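Local coordinates for SusD superfamily protein (Bacteroides fragilis NCTC 9343, PDB 3NQP) that probably binds glycans at the outer membrane, as a SusD-family protein, probably a lipoprotein, expected to work with a SusC-like transporter in nutrient uptake, at residues A[47-51]-A[52-56]; A[440-443]-A[444-448]; A[449-452]-A[453-457]. All blocks are in the same frame, centred on the assembly; numbering follows the deposited sequence.

Contact 1: A[47-51]-A[52-56]; sequences GELRG and GRFIT
L49 lays its CD2 methyl over the centre of one face of the F54 ring, 4.0 Å from the ring centroid and only 9° off the ring normal, a well-centred CH-pi contact. The aliphatic start of E48 meets the edge of the same ring: CB of E48 is 3.9 Å from CE2 of F54, and the backbone O of E48 lies close to the ring plane there, 3.6 Å from CE2. With CG anti to the carbonyl carbon (chi1 -82°), F54 turns its ring back toward E48, edge first, with a face under L49. The E48 carboxylate stands almost perpendicular to this ring but nearly coplanar with the R53 guanidinium, which it meets at the edge in a long salt bridge, OE1 of E48 to NH2 of R53 at 3.4 Å; the hydrogen bond within it is weak. A water bridges the pair as well, donating to OE1 of E48 at 2.7 Å and to the E48 backbone O, while accepting from NE of R53 in the guanidinium plane. R53 starts out with CG between its backbone N and carbonyl carbon and then runs extended to NE. Both charged ends have further partners: E48 binds the Y319 hydroxyl and N of G450, and NH1 of R53 binds O of D443. Y319 also meets the F54 ring, with the planes at about 30°. The backbone folds through a type I beta turn from E48 to G51, closed by N of G51 on O of E48 at 2.9 Å. A second water joins O of L49 to N of G52. Such a type I turn followed by a positive-phi glycine, G52, carries the chain from helix 39-48 toward helix 68-71 in the helical SusD fold.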
ATOM      1  N   GLY A  47       1.800  -3.235   4.377  1.00 14.04           N
ATOM      2  CA  GLY A  47       1.912  -3.460   2.941  1.00 11.85           C
ATOM      3  C   GLY A  47       3.298  -3.821   2.453  1.00 11.06           C
ATOM      4  O   GLY A  47       3.414  -4.564   1.477  1.00 10.80           O
ATOM      5  N   GLU A  48       4.346  -3.263   3.072  1.00 11.47           N
ATOM      6  CA  GLU A  48       5.727  -3.403   2.514  1.00 13.24           C
ATOM      7  C   GLU A  48       6.631  -4.345   3.293  1.00 10.98           C
ATOM      8  O   GLU A  48       7.339  -5.151   2.705  1.00 10.79           O
ATOM      9  CB  GLU A  48       6.484  -2.059   2.530  1.00 13.26           C
ATOM     10  CG  GLU A  48       6.064  -1.053   1.588  1.00 18.12           C
ATOM     11  CD  GLU A  48       6.516  -1.264   0.168  1.00 17.16           C
ATOM     12  OE1 GLU A  48       7.581  -1.856  -0.118  1.00 13.60           O
ATOM     13  OE2 GLU A  48       5.792  -0.739  -0.670  1.00 18.36           O
ATOM     14  N   LEU A  49       6.659  -4.199   4.624  1.00 12.46           N
ATOM     15  CA  LEU A  49       7.800  -4.755   5.374  1.00 11.00           C
ATOM     16  C   LEU A  49       8.010  -6.257   5.291  1.00 12.32           C
ATOM     17  O   LEU A  49       9.144  -6.711   5.334  1.00 12.79           O
ATOM     18  CB  LEU A  49       7.787  -4.324   6.833  1.00 10.71           C
ATOM     19  CG  LEU A  49       8.026  -2.843   7.181  1.00 14.53           C
ATOM     20  CD1 LEU A  49       7.993  -2.701   8.715  1.00 11.28           C
ATOM     21  CD2 LEU A  49       9.320  -2.215   6.560  1.00 14.17           C
ATOM     22  N   ARG A  50       6.938  -7.033   5.256  1.00 13.59           N
ATOM     23  CA  ARG A  50       7.060  -8.500   5.171  1.00 13.76           C
ATOM     24  C   ARG A  50       7.329  -8.989   3.744  1.00 16.25           C
ATOM     25  O   ARG A  50       7.381 -10.198   3.504  1.00 15.95           O
ATOM     26  CB  ARG A  50       5.791  -9.161   5.716  1.00 14.40           C
ATOM     27  CG  ARG A  50       5.616  -8.981   7.200  1.00  8.95           C
ATOM     28  CD  ARG A  50       4.433  -9.839   7.713  1.00 13.68           C
ATOM     29  NE  ARG A  50       4.818 -11.254   7.708  1.00  8.40           N
ATOM     30  CZ  ARG A  50       4.116 -12.279   8.168  1.00 13.82           C
ATOM     31  NH1 ARG A  50       2.901 -12.128   8.669  1.00 11.24           N
ATOM     32  NH2 ARG A  50       4.651 -13.492   8.109  1.00  9.68           N
ATOM     33  N   GLY A  51       7.470  -8.049   2.811  1.00 13.80           N
ATOM     34  CA  GLY A  51       7.645  -8.361   1.385  1.00 14.76           C
ATOM     35  C   GLY A  51       8.948  -9.001   0.912  1.00 12.88           C
ATOM     36  O   GLY A  51       9.067  -9.247  -0.255  1.00 13.52           O
ATOM     37  N   GLY A  52       9.925  -9.268   1.785  1.00 10.46           N
ATOM     38  CA  GLY A  52      11.084 -10.075   1.391  1.00 12.20           C
ATOM     39  C   GLY A  52      12.164  -9.280   0.688  1.00 12.26           C
ATOM     40  O   GLY A  52      13.070  -9.847   0.080  1.00 13.87           O
ATOM     41  N   ARG A  53      12.086  -7.966   0.740  1.00 10.57           N
ATOM     42  CA  ARG A  53      13.100  -7.161   0.055  1.00 11.34           C
ATOM     43  C   ARG A  53      13.745  -6.049   0.852  1.00 13.91           C
ATOM     44  O   ARG A  53      14.434  -5.170   0.270  1.00 10.78           O
ATOM     45  CB  ARG A  53      12.556  -6.617  -1.265  1.00 15.98           C
ATOM     46  CG  ARG A  53      11.265  -5.908  -1.184  1.00 12.68           C
ATOM     47  CD  ARG A  53      10.839  -5.474  -2.636  1.00 13.20           C
ATOM     48  NE  ARG A  53       9.688  -4.616  -2.524  1.00  8.99           N
ATOM     49  CZ  ARG A  53       9.083  -3.968  -3.514  1.00 16.47           C
ATOM     50  NH1 ARG A  53       9.518  -4.064  -4.763  1.00 13.10           N
ATOM     51  NH2 ARG A  53       7.999  -3.222  -3.233  1.00 14.96           N
ATOM     52  N   PHE A  54      13.600  -6.107   2.177  1.00 12.38           N
ATOM     53  CA  PHE A  54      14.241  -5.162   3.070  1.00 12.74           C
ATOM     54  C   PHE A  54      15.494  -5.808   3.684  1.00 14.66           C
ATOM     55  O   PHE A  54      15.565  -7.009   3.809  1.00 12.69           O
ATOM     56  CB  PHE A  54      13.261  -4.742   4.152  1.00 11.19           C
ATOM     57  CG  PHE A  54      12.307  -3.667   3.711  1.00 13.55           C
ATOM     58  CD1 PHE A  54      12.663  -2.348   3.755  1.00 16.01           C
ATOM     59  CD2 PHE A  54      11.104  -3.985   3.184  1.00 14.83           C
ATOM     60  CE1 PHE A  54      11.811  -1.359   3.323  1.00 18.85           C
ATOM     61  CE2 PHE A  54      10.241  -3.006   2.747  1.00 18.20           C
ATOM     62  CZ  PHE A  54      10.602  -1.690   2.804  1.00 17.94           C
ATOM     63  N   ILE A  55      16.517  -5.017   3.969  1.00 14.77           N
ATOM     64  CA  ILE A  55      17.654  -5.551   4.687  1.00 15.99           C
ATOM     65  C   ILE A  55      17.371  -5.458   6.203  1.00 14.97           C
ATOM     66  O   ILE A  55      16.475  -4.714   6.639  1.00 13.35           O
ATOM     67  CB  ILE A  55      18.949  -4.833   4.311  1.00 14.54           C
ATOM     68  CG1 ILE A  55      18.935  -3.386   4.776  1.00 20.18           C
ATOM     69  CG2 ILE A  55      19.219  -4.884   2.792  1.00 19.94           C
ATOM     70  CD1 ILE A  55      19.932  -3.115   5.839  1.00 25.79           C
ATOM     71  N   THR A  56      18.166  -6.184   6.986  1.00 14.40           N
ATOM     72  CA  THR A  56      18.163  -6.042   8.441  1.00 16.53           C
ATOM     73  C   THR A  56      19.599  -5.861   8.920  1.00 15.67           C
ATOM     74  O   THR A  56      20.533  -5.939   8.127  1.00 14.99           O
ATOM     75  CB  THR A  56      17.515  -7.274   9.155  1.00 18.06           C
ATOM     76  OG1 THR A  56      18.259  -8.437   8.831  1.00 18.16           O
ATOM     77  CG2 THR A  56      16.098  -7.456   8.692  1.00 17.31           C
TER
HETATM   78  O   HOH W   1       8.146  -4.511   0.116  1.00 13.23           O
HETATM   79  O   HOH W   2      10.535  -9.243   4.650  1.00 18.19           O

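Contact 2: A[440-443]-A[444-448]; sequences HEKD and KEFIQ
This is an i-to-i+4 contact along about the last turn and a half of helix 431-445, largely buried in the SusD-family fold with H440 at the exposed side, where the chain leaves the helix at F446. Three successive backbone bonds define it: N of K444 to O of H440 (3.2 Å), N of E445 to O of E441 (2.9 Å) and N of F446 to O of K442 (3.0 Å). In the first of these the donor sits well above the carbonyl plane, 38° out of it. On one side of the helix the aliphatic part of K442 runs beside F446. CB of K442 lies in the ring plane at its edge, and CE, brought back by the bend at chi3 (76°), comes within 3.9 Å of CD2 of F446. One face of that ring carries CG of the adjoining E445, 3.7 Å above its centre. E441 and K444 are joined through a water that donates to OE1 of E441 (2.7 Å) and accepts from NZ of K444 (3.0 Å), their charged atoms being too far apart to touch. E441 and E445 share R333 as a partner, which would offset their like charges, while NZ of K442 turns to D455. Around this helix end, K442 and F446 pack on L387 of helix 382-396, E441 and E445 on V409 of helix 399-414, and I447 on T337 of helix 333-337.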
ATOM      1  N   HIS A 440       6.153  -8.692 -10.755  1.00  9.84           N
ATOM      2  CA  HIS A 440       7.424  -7.985 -10.910  1.00 11.42           C
ATOM      3  C   HIS A 440       7.204  -6.569 -11.449  1.00 10.52           C
ATOM      4  O   HIS A 440       7.982  -5.705 -11.166  1.00 10.69           O
ATOM      5  CB  HIS A 440       8.405  -8.777 -11.772  1.00 12.11           C
ATOM      6  CG  HIS A 440       8.924 -10.025 -11.110  1.00 15.13           C
ATOM      7  ND1 HIS A 440       9.382 -11.118 -11.826  1.00 13.45           N
ATOM      8  CD2 HIS A 440       9.014 -10.368  -9.800  1.00 17.81           C
ATOM      9  CE1 HIS A 440       9.750 -12.063 -10.975  1.00 14.53           C
ATOM     10  NE2 HIS A 440       9.549 -11.633  -9.743  1.00 11.59           N
ATOM     11  N   GLU A 441       6.103  -6.347 -12.177  1.00 10.74           N
ATOM     12  CA  GLU A 441       5.730  -4.997 -12.570  1.00 11.40           C
ATOM     13  C   GLU A 441       5.211  -4.185 -11.378  1.00 10.30           C
ATOM     14  O   GLU A 441       5.526  -3.030 -11.239  1.00 10.23           O
ATOM     15  CB  GLU A 441       4.702  -5.034 -13.712  1.00  9.57           C
ATOM     16  CG  GLU A 441       4.747  -3.778 -14.604  1.00  8.61           C
ATOM     17  CD  GLU A 441       6.075  -3.554 -15.256  1.00 17.83           C
ATOM     18  OE1 GLU A 441       6.704  -4.546 -15.675  1.00 11.20           O
ATOM     19  OE2 GLU A 441       6.498  -2.389 -15.300  1.00 11.84           O
ATOM     20  N   LYS A 442       4.377  -4.790 -10.536  1.00  9.32           N
ATOM     21  CA  LYS A 442       3.991  -4.167  -9.259  1.00  8.75           C
ATOM     22  C   LYS A 442       5.211  -3.884  -8.370  1.00 11.09           C
ATOM     23  O   LYS A 442       5.260  -2.854  -7.720  1.00 10.50           O
ATOM     24  CB  LYS A 442       2.982  -5.043  -8.512  1.00  8.65           C
ATOM     25  CG  LYS A 442       1.596  -4.990  -9.137  1.00  9.49           C
ATOM     26  CD  LYS A 442       0.469  -5.549  -8.216  1.00 10.71           C
ATOM     27  CE  LYS A 442       0.139  -4.521  -7.116  1.00 10.73           C
ATOM     28  NZ  LYS A 442      -1.025  -4.995  -6.257  1.00  6.42           N
ATOM     29  N   ASP A 443       6.186  -4.790  -8.369  1.00  9.10           N
ATOM     30  CA  ASP A 443       7.392  -4.632  -7.558  1.00  9.58           C
ATOM     31  C   ASP A 443       8.164  -3.385  -7.950  1.00 10.89           C
ATOM     32  O   ASP A 443       8.759  -2.737  -7.110  1.00 12.00           O
ATOM     33  CB  ASP A 443       8.343  -5.841  -7.744  1.00  9.56           C
ATOM     34  CG  ASP A 443       7.908  -7.068  -6.972  1.00 13.93           C
ATOM     35  OD1 ASP A 443       6.976  -6.961  -6.123  1.00 11.04           O
ATOM     36  OD2 ASP A 443       8.481  -8.154  -7.271  1.00  7.66           O
ATOM     37  N   LYS A 444       8.207  -3.108  -9.244  1.00  9.24           N
ATOM     38  CA  LYS A 444       8.840  -1.908  -9.766  1.00  8.70           C
ATOM     39  C   LYS A 444       7.999  -0.638  -9.651  1.00 11.27           C
ATOM     40  O   LYS A 444       8.547   0.457  -9.381  1.00 13.27           O
ATOM     41  CB  LYS A 444       9.209  -2.102 -11.209  1.00 12.15           C
ATOM     42  CG  LYS A 444      10.351  -3.040 -11.450  1.00  8.99           C
ATOM     43  CD  LYS A 444      10.492  -3.235 -12.963  1.00 14.34           C
ATOM     44  CE  LYS A 444      11.443  -4.356 -13.243  1.00 14.52           C
ATOM     45  NZ  LYS A 444      11.741  -4.450 -14.678  1.00 11.37           N
ATOM     46  N   GLU A 445       6.686  -0.773  -9.891  1.00 10.46           N
ATOM     47  CA  GLU A 445       5.785   0.380  -9.998  1.00 10.08           C
ATOM     48  C   GLU A 445       5.472   0.975  -8.613  1.00  9.18           C
ATOM     49  O   GLU A 445       5.322   2.199  -8.465  1.00  7.75           O
ATOM     50  CB  GLU A 445       4.488  -0.022 -10.711  1.00  9.74           C
ATOM     51  CG  GLU A 445       3.477   1.068 -11.026  1.00  9.37           C
ATOM     52  CD  GLU A 445       4.004   2.117 -12.018  1.00 13.88           C
ATOM     53  OE1 GLU A 445       4.953   1.832 -12.762  1.00  7.97           O
ATOM     54  OE2 GLU A 445       3.460   3.215 -12.037  1.00 10.33           O
ATOM     55  N   PHE A 446       5.371   0.104  -7.620  1.00  7.84           N
ATOM     56  CA  PHE A 446       4.791   0.450  -6.323  1.00 10.88           C
ATOM     57  C   PHE A 446       5.736   0.337  -5.101  1.00 10.49           C
ATOM     58  O   PHE A 446       5.318   0.069  -3.978  1.00  9.30           O
ATOM     59  CB  PHE A 446       3.571  -0.410  -6.095  1.00  4.18           C
ATOM     60  CG  PHE A 446       2.503  -0.195  -7.066  1.00 11.46           C
ATOM     61  CD1 PHE A 446       1.856   1.035  -7.147  1.00 16.54           C
ATOM     62  CD2 PHE A 446       2.107  -1.212  -7.937  1.00 17.37           C
ATOM     63  CE1 PHE A 446       0.867   1.240  -8.083  1.00  8.98           C
ATOM     64  CE2 PHE A 446       1.102  -0.995  -8.855  1.00 15.14           C
ATOM     65  CZ  PHE A 446       0.491   0.238  -8.927  1.00 11.25           C
ATOM     66  N   ILE A 447       7.004   0.582  -5.331  1.00  9.19           N
ATOM     67  CA  ILE A 447       7.967   0.745  -4.240  1.00  9.96           C
ATOM     68  C   ILE A 447       7.456   1.823  -3.285  1.00  8.91           C
ATOM     69  O   ILE A 447       7.149   2.938  -3.696  1.00 12.10           O
ATOM     70  CB  ILE A 447       9.384   1.068  -4.779  1.00 10.56           C
ATOM     71  CG1 ILE A 447       9.977  -0.195  -5.448  1.00 13.39           C
ATOM     72  CG2 ILE A 447      10.325   1.528  -3.624  1.00 11.39           C
ATOM     73  CD1 ILE A 447      11.302  -0.010  -6.114  1.00 14.98           C
ATOM     74  N   GLN A 448       7.321   1.442  -2.013  1.00  9.20           N
ATOM     75  CA  GLN A 448       6.939   2.332  -0.951  1.00 11.62           C
ATOM     76  C   GLN A 448       5.450   2.706  -1.023  1.00  9.36           C
ATOM     77  O   GLN A 448       5.064   3.708  -0.471  1.00  9.70           O
ATOM     78  CB  GLN A 448       7.813   3.591  -0.934  1.00 13.22           C
ATOM     79  CG  GLN A 448       7.925   4.223   0.432  1.00 15.41           C
ATOM     80  CD  GLN A 448       8.713   5.502   0.405  1.00 10.25           C
ATOM     81  OE1 GLN A 448       8.295   6.481  -0.213  1.00 10.39           O
ATOM     82  NE2 GLN A 448       9.848   5.515   1.121  1.00 12.30           N
TER
HETATM   83  O   HOH W   3       9.229  -3.902 -16.230  1.00 13.53           O

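Contact 3: A[449-452]-A[453-457]; sequences EGQR and WWDLR
One face of the R452 guanidinium is covered by CD2 of L456, with NH1 of R452 4.0 Å from that methyl. The W454 indole takes CD1 of its neighbour W453 on one face, 3.4 Å above the plane and offset toward the rim, while O of G450 approaches obliquely, 3.4 Å from CD1 of W454. R457 in turn sets its CG over the rim of one face of W453. These groups build the opening turn of helix 452-458, which follows helix 431-445 in the SusD-family fold, and every residue that touches across the contact is buried. Two bonds start the helix: N of D455 to O of Q451, 2.8 Å and nearly straight at 169°, and N of L456 to O of R452, 2.9 Å. R452, its CG anti to the backbone N (chi1 -168°), reaches out across L456 at an angle, bent at chi3; its polar end goes on to D443 through NE and to G51 and G474 through NH1. D455 folds back over the turn, its OD2 3.6 Å from CB of Q451, and its OD1 also pairs with R458. W454 receives R133 in a cation-pi contact. Before the helix, G450 adopts a positive phi. OE1 of Q451 accepts from NZ of K442, a partner shared with D455, while its NE2 makes a weak hydrogen bond to O of E449 at 3.3 Å.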
ATOM      1  N   GLU A 449       4.662   1.876  -1.720  1.00 10.25           N
ATOM      2  CA  GLU A 449       3.218   2.075  -1.929  1.00  6.93           C
ATOM      3  C   GLU A 449       2.401   0.849  -1.471  1.00  9.70           C
ATOM      4  O   GLU A 449       1.214   0.742  -1.757  1.00 10.74           O
ATOM      5  CB  GLU A 449       2.948   2.440  -3.384  1.00  7.30           C
ATOM      6  CG  GLU A 449       3.272   3.863  -3.760  1.00  5.26           C
ATOM      7  CD  GLU A 449       2.902   4.134  -5.186  1.00 10.80           C
ATOM      8  OE1 GLU A 449       3.759   3.813  -6.080  1.00 13.86           O
ATOM      9  OE2 GLU A 449       1.752   4.629  -5.415  1.00 13.02           O
ATOM     10  N   GLY A 450       3.019  -0.021  -0.676  1.00  9.63           N
ATOM     11  CA  GLY A 450       2.269  -0.916   0.206  1.00 11.16           C
ATOM     12  C   GLY A 450       1.580  -2.111  -0.448  1.00 10.95           C
ATOM     13  O   GLY A 450       0.517  -2.547   0.012  1.00 11.88           O
ATOM     14  N   GLN A 451       2.161  -2.635  -1.520  1.00 10.13           N
ATOM     15  CA  GLN A 451       1.544  -3.752  -2.205  1.00 10.69           C
ATOM     16  C   GLN A 451       2.172  -5.157  -2.010  1.00 12.54           C
ATOM     17  O   GLN A 451       1.446  -6.187  -2.049  1.00  9.54           O
ATOM     18  CB  GLN A 451       1.502  -3.466  -3.693  1.00 10.72           C
ATOM     19  CG  GLN A 451       0.743  -2.189  -4.085  1.00 11.68           C
ATOM     20  CD  GLN A 451      -0.705  -2.244  -3.727  1.00  9.97           C
ATOM     21  OE1 GLN A 451      -1.456  -3.112  -4.189  1.00 12.03           O
ATOM     22  NE2 GLN A 451      -1.121  -1.326  -2.848  1.00 15.33           N
ATOM     23  N   ARG A 452       3.490  -5.214  -1.869  1.00 10.29           N
ATOM     24  CA  ARG A 452       4.153  -6.494  -2.055  1.00 13.09           C
ATOM     25  C   ARG A 452       3.718  -7.594  -1.081  1.00 10.53           C
ATOM     26  O   ARG A 452       3.544  -8.762  -1.487  1.00  9.89           O
ATOM     27  CB  ARG A 452       5.678  -6.394  -2.055  1.00  8.42           C
ATOM     28  CG  ARG A 452       6.291  -7.720  -2.558  1.00 10.39           C
ATOM     29  CD  ARG A 452       7.784  -7.601  -2.901  1.00 12.15           C
ATOM     30  NE  ARG A 452       8.074  -8.397  -4.077  1.00 10.99           N
ATOM     31  CZ  ARG A 452       8.571  -9.624  -4.106  1.00 13.05           C
ATOM     32  NH1 ARG A 452       8.997 -10.243  -3.009  1.00 14.64           N
ATOM     33  NH2 ARG A 452       8.725 -10.203  -5.284  1.00 13.06           N
ATOM     34  N   TRP A 453       3.516  -7.255   0.175  1.00 11.03           N
ATOM     35  CA  TRP A 453       3.089  -8.304   1.133  1.00  9.16           C
ATOM     36  C   TRP A 453       1.758  -8.851   0.663  1.00 12.24           C
ATOM     37  O   TRP A 453       1.537 -10.063   0.665  1.00 11.43           O
ATOM     38  CB  TRP A 453       2.973  -7.775   2.580  1.00 10.91           C
ATOM     39  CG  TRP A 453       2.370  -8.823   3.564  1.00  8.93           C
ATOM     40  CD1 TRP A 453       1.269  -8.677   4.293  1.00 11.75           C
ATOM     41  CD2 TRP A 453       2.867 -10.145   3.824  1.00  9.37           C
ATOM     42  NE1 TRP A 453       1.002  -9.831   5.013  1.00 12.27           N
ATOM     43  CE2 TRP A 453       1.992 -10.739   4.756  1.00 11.52           C
ATOM     44  CE3 TRP A 453       3.977 -10.868   3.385  1.00 11.46           C
ATOM     45  CZ2 TRP A 453       2.180 -12.010   5.228  1.00 11.16           C
ATOM     46  CZ3 TRP A 453       4.158 -12.141   3.858  1.00 12.95           C
ATOM     47  CH2 TRP A 453       3.270 -12.691   4.783  1.00  9.17           C
ATOM     48  N   TRP A 454       0.856  -7.944   0.258  1.00 13.01           N
ATOM     49  CA  TRP A 454      -0.474  -8.383  -0.198  1.00 12.04           C
ATOM     50  C   TRP A 454      -0.373  -9.247  -1.478  1.00 12.15           C
ATOM     51  O   TRP A 454      -1.002 -10.317  -1.591  1.00  9.17           O
ATOM     52  CB  TRP A 454      -1.417  -7.191  -0.362  1.00 11.02           C
ATOM     53  CG  TRP A 454      -1.574  -6.342   0.893  1.00 10.69           C
ATOM     54  CD1 TRP A 454      -1.614  -4.985   0.963  1.00 16.60           C
ATOM     55  CD2 TRP A 454      -1.808  -6.816   2.222  1.00 16.56           C
ATOM     56  NE1 TRP A 454      -1.826  -4.585   2.273  1.00 19.73           N
ATOM     57  CE2 TRP A 454      -1.945  -5.700   3.053  1.00 18.78           C
ATOM     58  CE3 TRP A 454      -1.913  -8.085   2.787  1.00 25.83           C
ATOM     59  CZ2 TRP A 454      -2.167  -5.812   4.414  1.00 24.36           C
ATOM     60  CZ3 TRP A 454      -2.123  -8.187   4.161  1.00 27.91           C
ATOM     61  CH2 TRP A 454      -2.243  -7.061   4.940  1.00 18.25           C
ATOM     62  N   ASP A 455       0.448  -8.797  -2.412  1.00 10.39           N
ATOM     63  CA  ASP A 455       0.701  -9.542  -3.659  1.00 11.12           C
ATOM     64  C   ASP A 455       1.212 -10.970  -3.399  1.00 11.94           C
ATOM     65  O   ASP A 455       0.769 -11.896  -4.082  1.00  9.45           O
ATOM     66  CB  ASP A 455       1.688  -8.772  -4.541  1.00  7.48           C
ATOM     67  CG  ASP A 455       1.130  -7.435  -5.026  1.00 10.28           C
ATOM     68  OD1 ASP A 455      -0.095  -7.218  -5.003  1.00 13.34           O
ATOM     69  OD2 ASP A 455       1.938  -6.560  -5.422  1.00 11.61           O
ATOM     70  N   LEU A 456       2.111 -11.125  -2.401  1.00 10.77           N
ATOM     71  CA  LEU A 456       2.651 -12.429  -2.027  1.00 10.09           C
ATOM     72  C   LEU A 456       1.620 -13.326  -1.384  1.00 11.93           C
ATOM     73  O   LEU A 456       1.642 -14.551  -1.598  1.00 12.12           O
ATOM     74  CB  LEU A 456       3.845 -12.300  -1.086  1.00  8.55           C
ATOM     75  CG  LEU A 456       5.085 -11.646  -1.721  1.00  9.68           C
ATOM     76  CD1 LEU A 456       6.061 -11.256  -0.558  1.00 12.60           C
ATOM     77  CD2 LEU A 456       5.781 -12.595  -2.737  1.00  9.21           C
ATOM     78  N   ARG A 457       0.716 -12.747  -0.601  1.00 12.01           N
ATOM     79  CA  ARG A 457      -0.384 -13.525  -0.012  1.00 12.94           C
ATOM     80  C   ARG A 457      -1.385 -13.989  -1.083  1.00 13.31           C
ATOM     81  O   ARG A 457      -1.934 -15.074  -0.991  1.00 10.59           O
ATOM     82  CB  ARG A 457      -1.181 -12.686   1.008  1.00 10.48           C
ATOM     83  CG  ARG A 457      -0.471 -12.409   2.331  1.00 15.34           C
ATOM     84  CD  ARG A 457      -0.531 -13.510   3.348  1.00 14.14           C
ATOM     85  NE  ARG A 457      -1.856 -14.146   3.495  1.00 16.62           N
ATOM     86  CZ  ARG A 457      -2.893 -13.647   4.141  1.00 13.76           C
ATOM     87  NH1 ARG A 457      -2.828 -12.484   4.721  1.00 19.32           N
ATOM     88  NH2 ARG A 457      -4.017 -14.326   4.194  1.00 14.84           N
TER

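All three contacts are largely buried, but contact 2 has an exposed side, and contact 3 lies nearest the centre of the chain. Contacts 2 and 3 follow each other in sequence, one ending helix 431-445 and the other starting helix 452-458, and two salt bridges join them. Contact 1 comes from far earlier in the chain and docks on both through side-chain and backbone bonds. The chemistry differs accordingly: contact 1 is a helix end and the loop after it, held by a ring, waters and a long ion pair. Contact 2 combines helical backbone bonds with lysine-phenylalanine packing and a water bridge, contact 3 with indole faces and a guanidinium-leucine contact.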